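Local coordinates for protein pngf-ii (Elizabethkingia meningoseptica, PDB 4R4X) that probably hydrolyses the bond between N-linked glycans and asparagine side chains of glycoproteins, as a peptide:N-glycosidase related to PNGase F, at residues V234-A244 with M300-F311. Numbering follows the deposited sequence.
Sequences VELKQKSNGDA and MRFFTPFGIGHF
The imidazole of H310 carries G242 on one face, with CA 3.7 Å from the ring centroid and 8° off its normal, a CH-pi contact. Glycine suits this place: with no side chain, its CA can sit over the ring's centre, and the positive phi of this turn favours it. H310 in turn lays CD2 over one face of F311, toward the rim, while F311 CD1 lies in plane at the imidazole edge and G307 O in plane at the edge of F311. The F311 ring turns its edge to G242 O, 3.3 Å from CE1, while its CZ meets A244 CB at 3.6 Å. Farther along, L236 lays CD2 over one face of F302, toward the rim; chi1 of 67° sets that ring between its own backbone N and carbonyl carbon. The flexible selenomethionine at M300, bent at its last torsion, brings CE to V234 CG1 at 3.7 Å.

Polar atoms join the ends of the strands, where the loops begin. S240 N donates to I308 O at 2.8 Å, and the small S240 side chain bonds its own turn: OG accepts from G242 N, an ST turn, and donates to D243 O. Q238, bent at chi2, gives an NE2 proton to a water that also donates to P305 O and accepts from I308 N; its amide is further gripped by T326 and H358. A second water links D243 O to G307 N.

The axes of 234-240 and 300-303 come within 9.7 Å, at 20° to each other, too far for direct pairing; strands 231-240 and 297-303 belong to different sheets packed face to face, as in the PNGase F beta-sandwich. Strands 326-331 and 358-367 flank the first strand, while V251 of strand 248-253, beside the second, also touches L236, M300 and F302.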
# COMPACT_ATOMS: atom_id res chain seq x y z
N VAL A 234 2.58 -3.10 -1.42
CA VAL A 234 2.43 -4.30 -0.64
C VAL A 234 2.52 -3.91 0.81
O VAL A 234 3.41 -3.14 1.18
CB VAL A 234 3.49 -5.36 -0.99
CG1 VAL A 234 4.92 -4.82 -0.86
CG2 VAL A 234 3.30 -6.60 -0.15
N GLU A 235 1.58 -4.42 1.62
CA GLU A 235 1.52 -4.09 3.05
C GLU A 235 1.47 -5.33 3.95
O GLU A 235 0.62 -6.20 3.80
CB GLU A 235 0.33 -3.20 3.37
CG GLU A 235 0.34 -2.67 4.82
CD GLU A 235 -0.73 -1.60 5.05
OE1 GLU A 235 -0.45 -0.58 5.71
OE2 GLU A 235 -1.87 -1.78 4.57
N LEU A 236 2.41 -5.37 4.90
CA LEU A 236 2.53 -6.46 5.84
C LEU A 236 2.43 -5.91 7.26
O LEU A 236 2.97 -4.82 7.55
CB LEU A 236 3.89 -7.16 5.65
CG LEU A 236 4.07 -8.39 6.57
CD1 LEU A 236 4.66 -9.58 5.84
CD2 LEU A 236 4.92 -8.04 7.77
N LYS A 237 1.73 -6.65 8.12
CA LYS A 237 1.65 -6.31 9.54
C LYS A 237 2.18 -7.52 10.29
O LYS A 237 1.92 -8.64 9.91
CB LYS A 237 0.21 -6.02 9.97
CG LYS A 237 -0.55 -4.98 9.19
CD LYS A 237 0.06 -3.59 9.28
CE LYS A 237 -0.78 -2.57 8.49
NZ LYS A 237 -2.13 -2.40 9.10
N GLN A 238 2.96 -7.30 11.34
CA GLN A 238 3.67 -8.39 12.02
C GLN A 238 3.66 -8.19 13.52
O GLN A 238 3.67 -7.07 13.99
CB GLN A 238 5.12 -8.45 11.52
CG GLN A 238 6.07 -9.39 12.25
CD GLN A 238 6.72 -8.79 13.49
OE1 GLN A 238 6.88 -7.58 13.61
NE2 GLN A 238 7.13 -9.65 14.40
N LYS A 239 3.65 -9.30 14.26
CA LYS A 239 4.01 -9.32 15.67
C LYS A 239 4.61 -10.65 16.05
O LYS A 239 4.47 -11.64 15.32
CB LYS A 239 2.79 -9.04 16.55
CG LYS A 239 1.82 -10.21 16.66
CD LYS A 239 0.61 -9.77 17.48
CE LYS A 239 -0.52 -10.77 17.41
NZ LYS A 239 -0.40 -11.80 18.48
N SER A 240 5.28 -10.67 17.20
CA SER A 240 5.79 -11.90 17.78
C SER A 240 4.69 -12.66 18.49
O SER A 240 3.87 -12.06 19.19
CB SER A 240 6.92 -11.63 18.79
OG SER A 240 7.31 -12.82 19.47
N ASN A 241 4.69 -13.98 18.30
CA ASN A 241 3.91 -14.93 19.08
C ASN A 241 4.80 -15.79 19.97
O ASN A 241 4.45 -16.93 20.29
CB ASN A 241 3.12 -15.89 18.16
CG ASN A 241 1.84 -15.27 17.61
OD1 ASN A 241 1.51 -14.12 17.86
ND2 ASN A 241 1.12 -16.06 16.86
N GLY A 242 5.97 -15.27 20.32
CA GLY A 242 6.90 -16.03 21.14
C GLY A 242 8.36 -15.78 20.84
O GLY A 242 9.18 -15.80 21.75
N ASP A 243 8.69 -15.55 19.58
CA ASP A 243 10.08 -15.35 19.19
C ASP A 243 10.56 -13.99 19.71
O ASP A 243 9.89 -12.99 19.51
CB ASP A 243 10.19 -15.43 17.66
CG ASP A 243 11.62 -15.37 17.14
OD1 ASP A 243 12.58 -15.42 17.94
OD2 ASP A 243 11.80 -15.27 15.90
N ALA A 244 11.71 -13.96 20.37
CA ALA A 244 12.26 -12.72 20.93
C ALA A 244 13.15 -11.93 19.96
O ALA A 244 13.48 -10.78 20.25
CB ALA A 244 13.06 -13.04 22.18
N MSE A 300 9.60 -7.13 -0.88
CA MSE A 300 9.91 -6.29 0.30
C MSE A 300 10.83 -7.09 1.20
O MSE A 300 10.49 -8.19 1.60
CB MSE A 300 8.63 -5.95 1.09
CG MSE A 300 8.88 -5.20 2.41
SE MSE A 300 7.49 -5.57 3.77
CE MSE A 300 5.89 -5.55 2.63
N ARG A 301 12.01 -6.54 1.51
CA ARG A 301 12.91 -7.10 2.49
C ARG A 301 12.71 -6.32 3.78
O ARG A 301 12.73 -5.07 3.76
CB ARG A 301 14.38 -7.01 2.02
CG ARG A 301 15.43 -7.35 3.07
CD ARG A 301 16.13 -8.68 2.90
NE ARG A 301 16.67 -8.91 1.56
CZ ARG A 301 17.89 -8.60 1.10
NH1 ARG A 301 18.80 -7.99 1.86
NH2 ARG A 301 18.19 -8.87 -0.17
N PHE A 302 12.45 -7.04 4.88
CA PHE A 302 12.15 -6.40 6.15
C PHE A 302 12.81 -7.18 7.28
O PHE A 302 13.21 -8.34 7.12
CB PHE A 302 10.63 -6.26 6.40
CG PHE A 302 9.90 -7.57 6.59
CD1 PHE A 302 9.49 -8.33 5.50
CD2 PHE A 302 9.60 -8.03 7.88
CE1 PHE A 302 8.83 -9.54 5.68
CE2 PHE A 302 8.93 -9.25 8.06
CZ PHE A 302 8.54 -10.00 6.97
N PHE A 303 12.94 -6.52 8.42
CA PHE A 303 13.49 -7.17 9.59
C PHE A 303 12.53 -7.01 10.73
O PHE A 303 12.06 -5.90 10.97
CB PHE A 303 14.86 -6.59 9.89
CG PHE A 303 15.85 -6.95 8.83
CD1 PHE A 303 15.92 -6.21 7.66
CD2 PHE A 303 16.59 -8.11 8.93
CE1 PHE A 303 16.75 -6.59 6.62
CE2 PHE A 303 17.46 -8.48 7.91
CZ PHE A 303 17.52 -7.74 6.74
N THR A 304 12.21 -8.10 11.42
CA THR A 304 11.32 -8.00 12.59
C THR A 304 12.03 -7.28 13.73
O THR A 304 13.26 -7.33 13.86
CB THR A 304 10.78 -9.34 13.12
OG1 THR A 304 11.81 -10.07 13.80
CG2 THR A 304 10.19 -10.18 12.02
N PRO A 305 11.25 -6.56 14.54
CA PRO A 305 11.82 -6.04 15.74
C PRO A 305 12.01 -7.17 16.76
O PRO A 305 11.70 -8.30 16.46
CB PRO A 305 10.80 -4.99 16.16
CG PRO A 305 9.51 -5.56 15.73
CD PRO A 305 9.81 -6.28 14.45
N PHE A 306 12.60 -6.86 17.90
CA PHE A 306 12.77 -7.84 18.97
C PHE A 306 11.48 -8.01 19.78
O PHE A 306 11.16 -7.17 20.62
CB PHE A 306 13.85 -7.38 19.91
CG PHE A 306 15.25 -7.44 19.36
CD1 PHE A 306 16.04 -8.57 19.54
CD2 PHE A 306 15.82 -6.33 18.76
CE1 PHE A 306 17.36 -8.59 19.11
CE2 PHE A 306 17.12 -6.35 18.31
CZ PHE A 306 17.90 -7.48 18.48
N GLY A 307 10.73 -9.06 19.49
CA GLY A 307 9.64 -9.56 20.35
C GLY A 307 8.39 -8.73 20.54
O GLY A 307 7.72 -8.80 21.61
N ILE A 308 8.03 -7.97 19.52
CA ILE A 308 6.90 -7.06 19.65
C ILE A 308 5.56 -7.76 19.88
O ILE A 308 5.24 -8.78 19.26
CB ILE A 308 6.79 -6.12 18.44
CG1 ILE A 308 5.90 -4.92 18.80
CG2 ILE A 308 6.23 -6.85 17.22
CD1 ILE A 308 5.93 -3.83 17.76
N GLY A 309 4.80 -7.21 20.81
CA GLY A 309 3.51 -7.74 21.17
C GLY A 309 3.68 -8.74 22.28
O GLY A 309 3.33 -8.45 23.42
N HIS A 310 4.27 -9.88 21.95
CA HIS A 310 4.41 -10.97 22.92
C HIS A 310 5.13 -10.58 24.20
O HIS A 310 4.71 -10.93 25.31
CB HIS A 310 5.10 -12.17 22.30
CG HIS A 310 5.11 -13.38 23.18
ND1 HIS A 310 4.05 -14.26 23.24
CD2 HIS A 310 6.04 -13.85 24.04
CE1 HIS A 310 4.33 -15.22 24.10
NE2 HIS A 310 5.54 -15.01 24.59
N PHE A 311 6.23 -9.85 24.06
CA PHE A 311 7.01 -9.47 25.21
C PHE A 311 6.64 -8.12 25.85
O PHE A 311 7.30 -7.71 26.79
CB PHE A 311 8.49 -9.47 24.81
CG PHE A 311 9.03 -10.85 24.55
CD1 PHE A 311 8.86 -11.46 23.33
CD2 PHE A 311 9.68 -11.55 25.56
CE1 PHE A 311 9.34 -12.75 23.11
CE2 PHE A 311 10.16 -12.84 25.35
CZ PHE A 311 9.99 -13.44 24.11
O HOH W 1 8.96 -9.12 16.66
O HOH W 2 10.77 -11.25 17.49